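Local coordinates for tryparedoxin II (Crithidia fasciculata, PDB 1I5G), which probably carries electrons from trypanothione to partner proteins as a thioredoxin-like dithiol oxidoreductase, here with glutathionylspermidine bound, at residues 1-9 / 114-122; 43-54 / 79-87. The protein carries 1 engineered substitution. All blocks are in the same frame, centred on the assembly; numbering follows the deposited sequence.

Contact 1. Residues 1-9 / 114-122; sequences SGLKKFFPY and GVEADSGNI
The ring of F6 meets the carbonyl oxygen of G120 at its edge, in the ring plane, with F6 CE2 3.4 Å from G120 O. CG of its neighbour K5 lies over the centre of one face, 4.0 Å above the plane. V115 touches the same ring corner obliquely, through CG1. F6 also meets the ring of F104 and rests on L100 of helix 94-103. L3 reaches across with both methyls. Its CD1 packs on A117 CB at 3.8 Å and its CD2 on V115 CG1. CG of L3 stands anti to the carbonyl carbon (chi1 -62°), and this brings CD1 and CD2 up to A117 and V115. L3 also touches V31 of strand 30-36.

The backbones come closest at two glycines, G2 and G120, with CA atoms 4.3 Å apart. A side chain on either would run into the opposite backbone. G2 CA makes a CA-H...O contact with A117 O at 3.0 Å. S119 holds the tight turn after strand 111-116: its OG accepts from N121 N, an ST turn, and donates to E116 OE1 from above the carboxylate plane.

Direct hydrogen bonds between the two segments are absent, and three waters do the bridging. One joins G2 O to S119 O. The extended K5 chain carries NZ to the other two. One of these donates to G120 O at 2.7 Å, the other to S119 O and N121 OD1. The contact therefore seals the N-terminal arm onto the turn by apolar packing inside and water-mediated polar links outside, and the lysine charge probably stays hydrated.

Contact 2. Residues 43-54 / 79-87; sequences SRAFTPQLIDFY and DYYAKMPWL. Engineered in segment 43-54: S43 (natural residue Cys).
W86 and Y54 form the aromatic part of the contact. The edge of the indole points at a face of the Y54 ring in an edge-to-face pair, with planes at 76° and centroids 5.4 Å apart. W86 CB adds an off-centre CH-pi contact to the same ring. CG of Y54 is anti to the backbone N (chi1 -174°), which swings the ring across so that one face takes the edge of W86.

Apolar contacts continue along helix 41-57. L50 CG meets the far corner of the indole, CH2, at 3.5 Å. I51 CG1 touches that corner too and P85 CD, while its methyl CD1 abuts the K83 carbonyl. P85 CG lies 3.7 Å from Y54 CD2. Within 79-87, M84 CB and P85 CD lie over one indole face, and M84 CE over the centre of the Y80 ring. The hydroxyl of Y54 is hydrogen-bonded to E64. Replacing Y54 by an alanine would remove the ring face that W86 points at, and would probably open a gap beside W86 and P85 and leave E64 without this hydroxyl.

One hydrogen bond joins the segments, between T47 OG1 and Y80 OH at 2.8 Å. Both hydroxyls have a further partner on strand 30-36, Y34 for T47 and S36 for Y80. Buried polar atoms are thus linked in a small network. A second bond steadies the loop itself: Y81 OH donates to W86 O at 2.7 Å, in the carbonyl plane.

S43 is an engineered residue (natural Cys) whose side chain lies about 6 Å from the bound glutathionylspermidine. The contact packs helix 41-57 of the thioredoxin-like fold against the end of helix 74-81 and the loop leading to strand 87-88. Strands 30-36 and 63-69 back it from the central sheet.

Contacts 1 and 2 lie on opposite sides of the chain's centre, with centres about 22 Å apart, and do not touch. Both are partly buried. Contact 1 lies nearer the surface, at the N-terminal end; contact 2 lies somewhat deeper, with more buried residues and the larger interface. Contact 1 pins the N-terminal loop to a turn beside an outermost strand, and waters link its polar groups. Contact 2 joins a helix to another helix end and its following loop. It relies on aromatic and aliphatic packing with a direct hydroxyl pair. Strand 30-36 touches both, through V31 and F33 at contact 1 and Y34 and S36 at contact 2. Contact 2 has S43 near the bound ligand.

Contact 1. Residues 1-9 / 114-122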
loop_
_atom_site.group_PDB
_atom_site.type_symbol
_atom_site.label_atom_id
_atom_site.label_comp_id
_atom_site.label_asym_id
_atom_site.label_seq_id
_atom_site.Cartn_x
_atom_site.Cartn_y
_atom_site.Cartn_z
ATOM N N SER A 1 -17.819 1.633 -3.372
ATOM C CA SER A 1 -16.519 1.280 -2.734
ATOM C C SER A 1 -16.300 2.111 -1.468
ATOM O O SER A 1 -15.785 3.214 -1.588
ATOM C CB SER A 1 -15.342 1.660 -3.650
ATOM O OG SER A 1 -14.039 1.435 -3.104
ATOM N N GLY A 2 -16.709 1.820 -0.237
ATOM C CA GLY A 2 -15.830 1.422 0.843
ATOM C C GLY A 2 -14.538 2.202 0.867
ATOM O O GLY A 2 -14.264 2.852 1.863
ATOM N N LEU A 3 -13.737 2.151 -0.194
ATOM C CA LEU A 3 -12.484 2.901 -0.162
ATOM C C LEU A 3 -12.554 4.316 -0.686
ATOM O O LEU A 3 -11.583 5.056 -0.567
ATOM C CB LEU A 3 -11.372 2.219 -0.955
ATOM C CG LEU A 3 -10.980 0.847 -0.424
ATOM C CD1 LEU A 3 -10.077 0.238 -1.459
ATOM C CD2 LEU A 3 -10.333 0.935 0.928
ATOM N N LYS A 4 -13.695 4.674 -1.261
ATOM C CA LYS A 4 -13.868 5.977 -1.875
ATOM C C LYS A 4 -13.664 7.131 -0.932
ATOM O O LYS A 4 -13.441 8.196 -1.493
ATOM C CB LYS A 4 -15.215 6.141 -2.577
ATOM C CG LYS A 4 -15.036 6.155 -4.088
ATOM C CD LYS A 4 -14.561 7.519 -4.554
ATOM C CE LYS A 4 -14.777 7.831 -6.039
ATOM N NZ LYS A 4 -14.032 9.068 -6.439
ATOM N N LYS A 5 -13.734 7.003 0.394
ATOM C CA LYS A 5 -13.466 8.014 1.423
ATOM C C LYS A 5 -11.949 8.187 1.630
ATOM O O LYS A 5 -11.591 9.127 2.331
ATOM C CB LYS A 5 -14.128 7.698 2.789
ATOM C CG LYS A 5 -13.643 6.440 3.546
ATOM C CD LYS A 5 -14.298 6.208 4.911
ATOM C CE LYS A 5 -13.861 4.966 5.712
ATOM N NZ LYS A 5 -14.395 4.978 7.112
ATOM N N PHE A 6 -11.145 7.290 1.060
ATOM C CA PHE A 6 -9.677 7.309 1.114
ATOM C C PHE A 6 -9.010 7.807 -0.188
ATOM O O PHE A 6 -7.781 7.962 -0.233
ATOM C CB PHE A 6 -9.149 5.919 1.496
ATOM C CG PHE A 6 -9.558 5.438 2.856
ATOM C CD1 PHE A 6 -9.411 6.222 3.981
ATOM C CD2 PHE A 6 -10.114 4.181 3.020
ATOM C CE1 PHE A 6 -9.786 5.799 5.254
ATOM C CE2 PHE A 6 -10.497 3.741 4.282
ATOM C CZ PHE A 6 -10.337 4.540 5.395
ATOM N N PHE A 7 -9.752 8.067 -1.265
ATOM C CA PHE A 7 -9.251 8.603 -2.515
ATOM C C PHE A 7 -9.940 9.935 -2.894
ATOM O O PHE A 7 -10.514 9.943 -3.978
ATOM C CB PHE A 7 -9.325 7.520 -3.553
ATOM C CG PHE A 7 -8.420 6.371 -3.219
ATOM C CD1 PHE A 7 -7.105 6.412 -3.609
ATOM C CD2 PHE A 7 -8.864 5.254 -2.516
ATOM C CE1 PHE A 7 -6.250 5.380 -3.314
ATOM C CE2 PHE A 7 -8.026 4.222 -2.219
ATOM C CZ PHE A 7 -6.719 4.268 -2.617
ATOM N N PRO A 8 -9.906 10.994 -2.114
ATOM C CA PRO A 8 -10.569 12.232 -2.541
ATOM C C PRO A 8 -10.067 12.864 -3.830
ATOM O O PRO A 8 -10.862 13.563 -4.468
ATOM C CB PRO A 8 -10.272 13.148 -1.388
ATOM C CG PRO A 8 -9.062 12.599 -0.723
ATOM C CD PRO A 8 -9.265 11.118 -0.794
ATOM N N TYR A 9 -8.823 12.675 -4.248
ATOM C CA TYR A 9 -8.274 13.403 -5.379
ATOM C C TYR A 9 -7.847 12.498 -6.518
ATOM O O TYR A 9 -7.577 13.013 -7.593
ATOM C CB TYR A 9 -7.098 14.274 -4.950
ATOM C CG TYR A 9 -7.464 15.132 -3.793
ATOM C CD1 TYR A 9 -8.335 16.213 -3.989
ATOM C CD2 TYR A 9 -6.997 14.883 -2.532
ATOM C CE1 TYR A 9 -8.697 17.005 -2.946
ATOM C CE2 TYR A 9 -7.355 15.674 -1.453
ATOM C CZ TYR A 9 -8.217 16.737 -1.689
ATOM O OH TYR A 9 -8.543 17.486 -0.586
ATOM N N GLY A 114 -3.696 -2.343 6.602
ATOM C CA GLY A 114 -4.674 -3.096 5.858
ATOM C C GLY A 114 -6.071 -2.657 6.174
ATOM O O GLY A 114 -6.477 -2.470 7.351
ATOM N N VAL A 115 -6.846 -2.490 5.115
ATOM C CA VAL A 115 -8.229 -2.050 5.153
ATOM C C VAL A 115 -9.130 -2.967 4.346
ATOM O O VAL A 115 -8.723 -3.488 3.309
ATOM C CB VAL A 115 -8.302 -0.640 4.575
ATOM C CG1 VAL A 115 -9.686 -0.122 4.575
ATOM C CG2 VAL A 115 -7.337 0.319 5.289
ATOM N N GLU A 116 -10.351 -3.224 4.794
ATOM C CA GLU A 116 -11.324 -3.981 4.017
ATOM C C GLU A 116 -11.900 -3.026 2.972
ATOM O O GLU A 116 -12.493 -1.996 3.289
ATOM C CB GLU A 116 -12.452 -4.491 4.927
ATOM C CG GLU A 116 -13.491 -5.341 4.215
ATOM C CD GLU A 116 -14.732 -5.705 4.988
ATOM O OE1 GLU A 116 -15.011 -5.124 6.037
ATOM O OE2 GLU A 116 -15.437 -6.600 4.480
ATOM N N ALA A 117 -11.768 -3.345 1.686
ATOM C CA ALA A 117 -12.204 -2.465 0.600
ATOM C C ALA A 117 -13.698 -2.183 0.686
ATOM O O ALA A 117 -14.073 -1.044 0.484
ATOM C CB ALA A 117 -11.864 -3.058 -0.752
ATOM N N ASP A 118 -14.514 -3.176 0.985
ATOM C CA ASP A 118 -15.956 -2.986 0.815
ATOM C C ASP A 118 -16.533 -2.121 1.920
ATOM O O ASP A 118 -17.487 -1.402 1.665
ATOM C CB ASP A 118 -16.657 -4.336 0.721
ATOM C CG ASP A 118 -16.379 -5.059 -0.581
ATOM O OD1 ASP A 118 -15.745 -4.482 -1.484
ATOM O OD2 ASP A 118 -16.803 -6.223 -0.705
ATOM N N SER A 119 -16.005 -2.161 3.139
ATOM C CA SER A 119 -16.503 -1.349 4.244
ATOM C C SER A 119 -15.670 -0.109 4.467
ATOM O O SER A 119 -16.173 0.888 4.991
ATOM C CB SER A 119 -16.495 -2.166 5.524
ATOM O OG SER A 119 -15.159 -2.523 5.881
ATOM N N GLY A 120 -14.399 -0.135 4.095
ATOM C CA GLY A 120 -13.466 0.914 4.430
ATOM C C GLY A 120 -12.950 0.779 5.840
ATOM O O GLY A 120 -12.290 1.694 6.320
ATOM N N ASN A 121 -13.223 -0.313 6.521
ATOM C CA ASN A 121 -12.790 -0.476 7.901
ATOM C C ASN A 121 -11.316 -0.841 7.958
ATOM O O ASN A 121 -10.823 -1.748 7.244
ATOM C CB ASN A 121 -13.566 -1.547 8.644
ATOM C CG ASN A 121 -14.986 -1.160 8.971
ATOM O OD1 ASN A 121 -15.534 -0.228 8.402
ATOM N ND2 ASN A 121 -15.556 -1.913 9.921
ATOM N N ILE A 122 -10.541 -0.166 8.791
ATOM C CA ILE A 122 -9.168 -0.554 9.053
ATOM C C ILE A 122 -9.165 -1.899 9.751
ATOM O O ILE A 122 -9.870 -2.095 10.758
ATOM C CB ILE A 122 -8.445 0.513 9.898
ATOM C CG1 ILE A 122 -8.349 1.829 9.122
ATOM C CG2 ILE A 122 -7.084 -0.022 10.324
ATOM C CD1 ILE A 122 -8.119 3.043 10.044
HETATM O O HOH W 1 -16.768 3.397 3.133
HETATM O O HOH W 2 -12.483 3.239 8.562
HETATM O O HOH W 3 -15.615 2.286 7.721
#

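Contact 2. Residues 43-54 / 79-87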
loop_
_atom_site.group_PDB
_atom_site.type_symbol
_atom_site.label_atom_id
_atom_site.label_comp_id
_atom_site.label_asym_id
_atom_site.label_seq_id
_atom_site.Cartn_x
_atom_site.Cartn_y
_atom_site.Cartn_z
ATOM N N SER A 43 12.955 1.454 5.088
ATOM C CA SER A 43 11.871 1.238 4.124
ATOM C C SER A 43 12.262 0.494 2.872
ATOM O O SER A 43 11.630 -0.420 2.363
ATOM C CB SER A 43 11.321 2.524 3.525
ATOM O OG SER A 43 10.331 2.998 4.349
ATOM N N ARG A 44 13.383 0.958 2.336
ATOM C CA ARG A 44 13.990 0.240 1.241
ATOM C C ARG A 44 14.307 -1.216 1.594
ATOM O O ARG A 44 14.217 -2.096 0.746
ATOM C CB ARG A 44 15.319 0.873 0.839
ATOM C CG ARG A 44 15.160 2.215 0.191
ATOM C CD ARG A 44 16.407 2.615 -0.635
ATOM N NE ARG A 44 17.627 2.287 0.098
ATOM C CZ ARG A 44 18.329 3.166 0.809
ATOM N NH1 ARG A 44 17.976 4.452 0.908
ATOM N NH2 ARG A 44 19.428 2.764 1.437
ATOM N N ALA A 45 14.734 -1.469 2.827
ATOM C CA ALA A 45 15.080 -2.825 3.241
ATOM C C ALA A 45 13.860 -3.685 3.506
ATOM O O ALA A 45 13.902 -4.909 3.495
ATOM C CB ALA A 45 15.907 -2.723 4.491
ATOM N N PHE A 46 12.714 -3.071 3.782
ATOM C CA PHE A 46 11.482 -3.840 4.003
ATOM C C PHE A 46 10.787 -4.186 2.687
ATOM O O PHE A 46 10.153 -5.237 2.585
ATOM C CB PHE A 46 10.480 -3.118 4.929
ATOM C CG PHE A 46 9.119 -3.763 5.019
ATOM C CD1 PHE A 46 8.953 -4.995 5.660
ATOM C CD2 PHE A 46 7.971 -3.177 4.499
ATOM C CE1 PHE A 46 7.712 -5.602 5.753
ATOM C CE2 PHE A 46 6.746 -3.778 4.590
ATOM C CZ PHE A 46 6.604 -5.002 5.217
ATOM N N THR A 47 10.886 -3.319 1.687
ATOM C CA THR A 47 10.244 -3.531 0.392
ATOM C C THR A 47 10.446 -4.926 -0.219
ATOM O O THR A 47 9.479 -5.560 -0.638
ATOM C CB THR A 47 10.634 -2.392 -0.566
ATOM O OG1 THR A 47 9.941 -1.200 -0.119
ATOM C CG2 THR A 47 10.190 -2.659 -2.015
ATOM N N PRO A 48 11.667 -5.441 -0.336
ATOM C CA PRO A 48 11.840 -6.784 -0.901
ATOM C C PRO A 48 11.128 -7.899 -0.140
ATOM O O PRO A 48 10.656 -8.843 -0.775
ATOM C CB PRO A 48 13.368 -6.986 -0.887
ATOM C CG PRO A 48 13.943 -5.899 -0.059
ATOM C CD PRO A 48 12.944 -4.798 0.017
ATOM N N GLN A 49 11.057 -7.791 1.183
ATOM C CA GLN A 49 10.331 -8.739 2.008
ATOM C C GLN A 49 8.860 -8.671 1.655
ATOM O O GLN A 49 8.189 -9.705 1.616
ATOM C CB GLN A 49 10.439 -8.446 3.496
ATOM C CG GLN A 49 11.892 -8.598 3.996
ATOM C CD GLN A 49 12.066 -7.942 5.357
ATOM O OE1 GLN A 49 11.689 -6.786 5.510
ATOM N NE2 GLN A 49 12.613 -8.634 6.353
ATOM N N LEU A 50 8.314 -7.483 1.410
ATOM C CA LEU A 50 6.924 -7.296 1.030
ATOM C C LEU A 50 6.709 -7.799 -0.401
ATOM O O LEU A 50 5.678 -8.392 -0.688
ATOM C CB LEU A 50 6.496 -5.859 1.249
ATOM C CG LEU A 50 5.019 -5.585 0.937
ATOM C CD1 LEU A 50 4.074 -6.453 1.749
ATOM C CD2 LEU A 50 4.734 -4.097 1.126
ATOM N N ILE A 51 7.678 -7.596 -1.285
ATOM C CA ILE A 51 7.575 -8.191 -2.612
ATOM C C ILE A 51 7.446 -9.716 -2.584
ATOM O O ILE A 51 6.584 -10.288 -3.239
ATOM C CB ILE A 51 8.742 -7.719 -3.510
ATOM C CG1 ILE A 51 8.652 -6.208 -3.782
ATOM C CG2 ILE A 51 8.834 -8.508 -4.816
ATOM C CD1 ILE A 51 9.846 -5.622 -4.516
ATOM N N ASP A 52 8.287 -10.381 -1.813
ATOM C CA ASP A 52 8.230 -11.838 -1.737
ATOM C C ASP A 52 6.873 -12.233 -1.174
ATOM O O ASP A 52 6.205 -13.186 -1.613
ATOM C CB ASP A 52 9.368 -12.401 -0.874
ATOM C CG ASP A 52 10.759 -12.280 -1.510
ATOM O OD1 ASP A 52 10.855 -12.027 -2.732
ATOM O OD2 ASP A 52 11.743 -12.457 -0.757
ATOM N N PHE A 53 6.359 -11.531 -0.161
ATOM C CA PHE A 53 5.076 -11.802 0.474
ATOM C C PHE A 53 3.927 -11.652 -0.521
ATOM O O PHE A 53 3.015 -12.481 -0.566
ATOM C CB PHE A 53 4.868 -10.851 1.658
ATOM C CG PHE A 53 3.729 -11.258 2.543
ATOM C CD1 PHE A 53 2.435 -10.830 2.281
ATOM C CD2 PHE A 53 3.937 -12.077 3.642
ATOM C CE1 PHE A 53 1.401 -11.202 3.083
ATOM C CE2 PHE A 53 2.905 -12.463 4.458
ATOM C CZ PHE A 53 1.625 -12.021 4.164
ATOM N N TYR A 54 3.990 -10.584 -1.298
ATOM C CA TYR A 54 2.997 -10.304 -2.320
ATOM C C TYR A 54 2.986 -11.397 -3.400
ATOM O O TYR A 54 1.934 -11.865 -3.801
ATOM C CB TYR A 54 3.288 -8.983 -2.967
ATOM C CG TYR A 54 2.321 -8.429 -3.954
ATOM C CD1 TYR A 54 1.188 -7.727 -3.569
ATOM C CD2 TYR A 54 2.535 -8.594 -5.305
ATOM C CE1 TYR A 54 0.303 -7.191 -4.444
ATOM C CE2 TYR A 54 1.643 -8.050 -6.222
ATOM C CZ TYR A 54 0.512 -7.349 -5.791
ATOM O OH TYR A 54 -0.344 -6.806 -6.730
ATOM N N ASP A 79 11.564 5.824 -9.979
ATOM C CA ASP A 79 12.541 4.754 -9.856
ATOM C C ASP A 79 12.213 3.744 -8.762
ATOM O O ASP A 79 12.444 2.542 -8.932
ATOM C CB ASP A 79 13.929 5.363 -9.571
ATOM C CG ASP A 79 14.485 6.209 -10.716
ATOM O OD1 ASP A 79 14.005 6.081 -11.854
ATOM O OD2 ASP A 79 15.407 7.012 -10.459
ATOM N N TYR A 80 11.670 4.194 -7.630
ATOM C CA TYR A 80 11.384 3.319 -6.518
ATOM C C TYR A 80 10.136 2.490 -6.827
ATOM O O TYR A 80 10.138 1.292 -6.624
ATOM C CB TYR A 80 11.149 4.230 -5.306
ATOM C CG TYR A 80 11.015 3.497 -3.978
ATOM C CD1 TYR A 80 11.819 2.408 -3.657
ATOM C CD2 TYR A 80 10.086 3.907 -3.038
ATOM C CE1 TYR A 80 11.710 1.735 -2.441
ATOM C CE2 TYR A 80 9.971 3.239 -1.822
ATOM C CZ TYR A 80 10.789 2.147 -1.533
ATOM O OH TYR A 80 10.706 1.471 -0.336
ATOM N N TYR A 81 9.073 3.125 -7.319
ATOM C CA TYR A 81 7.863 2.397 -7.666
ATOM C C TYR A 81 8.118 1.406 -8.790
ATOM O O TYR A 81 7.525 0.343 -8.784
ATOM C CB TYR A 81 6.715 3.354 -8.009
ATOM C CG TYR A 81 5.470 2.616 -8.430
ATOM C CD1 TYR A 81 4.910 1.598 -7.654
ATOM C CD2 TYR A 81 4.837 2.902 -9.631
ATOM C CE1 TYR A 81 3.779 0.924 -8.092
ATOM C CE2 TYR A 81 3.708 2.227 -10.060
ATOM C CZ TYR A 81 3.172 1.222 -9.287
ATOM O OH TYR A 81 2.055 0.576 -9.740
ATOM N N ALA A 82 8.990 1.720 -9.743
ATOM C CA ALA A 82 9.331 0.749 -10.789
ATOM C C ALA A 82 9.887 -0.561 -10.253
ATOM O O ALA A 82 9.816 -1.571 -10.975
ATOM C CB ALA A 82 10.345 1.371 -11.763
ATOM N N LYS A 83 10.405 -0.631 -9.024
ATOM C CA LYS A 83 10.890 -1.873 -8.406
ATOM C C LYS A 83 9.753 -2.720 -7.873
ATOM O O LYS A 83 9.993 -3.848 -7.461
ATOM C CB LYS A 83 11.825 -1.573 -7.236
ATOM C CG LYS A 83 13.029 -0.740 -7.662
ATOM C CD LYS A 83 13.992 -0.309 -6.559
ATOM C CE LYS A 83 15.250 0.426 -7.066
ATOM N NZ LYS A 83 16.145 0.776 -5.903
ATOM N N MET A 84 8.524 -2.220 -7.845
ATOM C CA MET A 84 7.410 -2.876 -7.145
ATOM C C MET A 84 6.373 -3.438 -8.081
ATOM O O MET A 84 6.124 -2.842 -9.137
ATOM C CB MET A 84 6.743 -1.835 -6.240
ATOM C CG MET A 84 7.672 -1.210 -5.235
ATOM S SD MET A 84 6.888 0.180 -4.353
ATOM C CE MET A 84 8.249 0.749 -3.403
ATOM N N PRO A 85 5.763 -4.566 -7.719
ATOM C CA PRO A 85 4.779 -5.230 -8.571
ATOM C C PRO A 85 3.329 -4.843 -8.379
ATOM O O PRO A 85 2.468 -5.352 -9.098
ATOM C CB PRO A 85 5.021 -6.696 -8.189
ATOM C CG PRO A 85 5.252 -6.571 -6.703
ATOM C CD PRO A 85 6.056 -5.339 -6.506
ATOM N N TRP A 86 3.061 -3.951 -7.407
ATOM C CA TRP A 86 1.698 -3.660 -6.962
ATOM C C TRP A 86 1.210 -2.301 -7.430
ATOM O O TRP A 86 1.718 -1.811 -8.436
ATOM C CB TRP A 86 1.616 -3.852 -5.443
ATOM C CG TRP A 86 2.698 -3.161 -4.709
ATOM C CD1 TRP A 86 2.965 -1.812 -4.657
ATOM C CD2 TRP A 86 3.700 -3.764 -3.913
ATOM N NE1 TRP A 86 4.060 -1.550 -3.885
ATOM C CE2 TRP A 86 4.538 -2.746 -3.401
ATOM C CE3 TRP A 86 3.983 -5.102 -3.567
ATOM C CZ2 TRP A 86 5.633 -3.024 -2.579
ATOM C CZ3 TRP A 86 5.049 -5.356 -2.741
ATOM C CH2 TRP A 86 5.865 -4.357 -2.274
ATOM N N LEU A 87 0.248 -1.673 -6.784
ATOM C CA LEU A 87 -0.362 -0.427 -7.204
ATOM C C LEU A 87 0.315 0.758 -6.521
ATOM O O LEU A 87 1.078 0.594 -5.557
ATOM C CB LEU A 87 -1.848 -0.424 -6.848
ATOM C CG LEU A 87 -2.654 -1.605 -7.407
ATOM C CD1 LEU A 87 -4.124 -1.436 -7.099
ATOM C CD2 LEU A 87 -2.415 -1.825 -8.930
#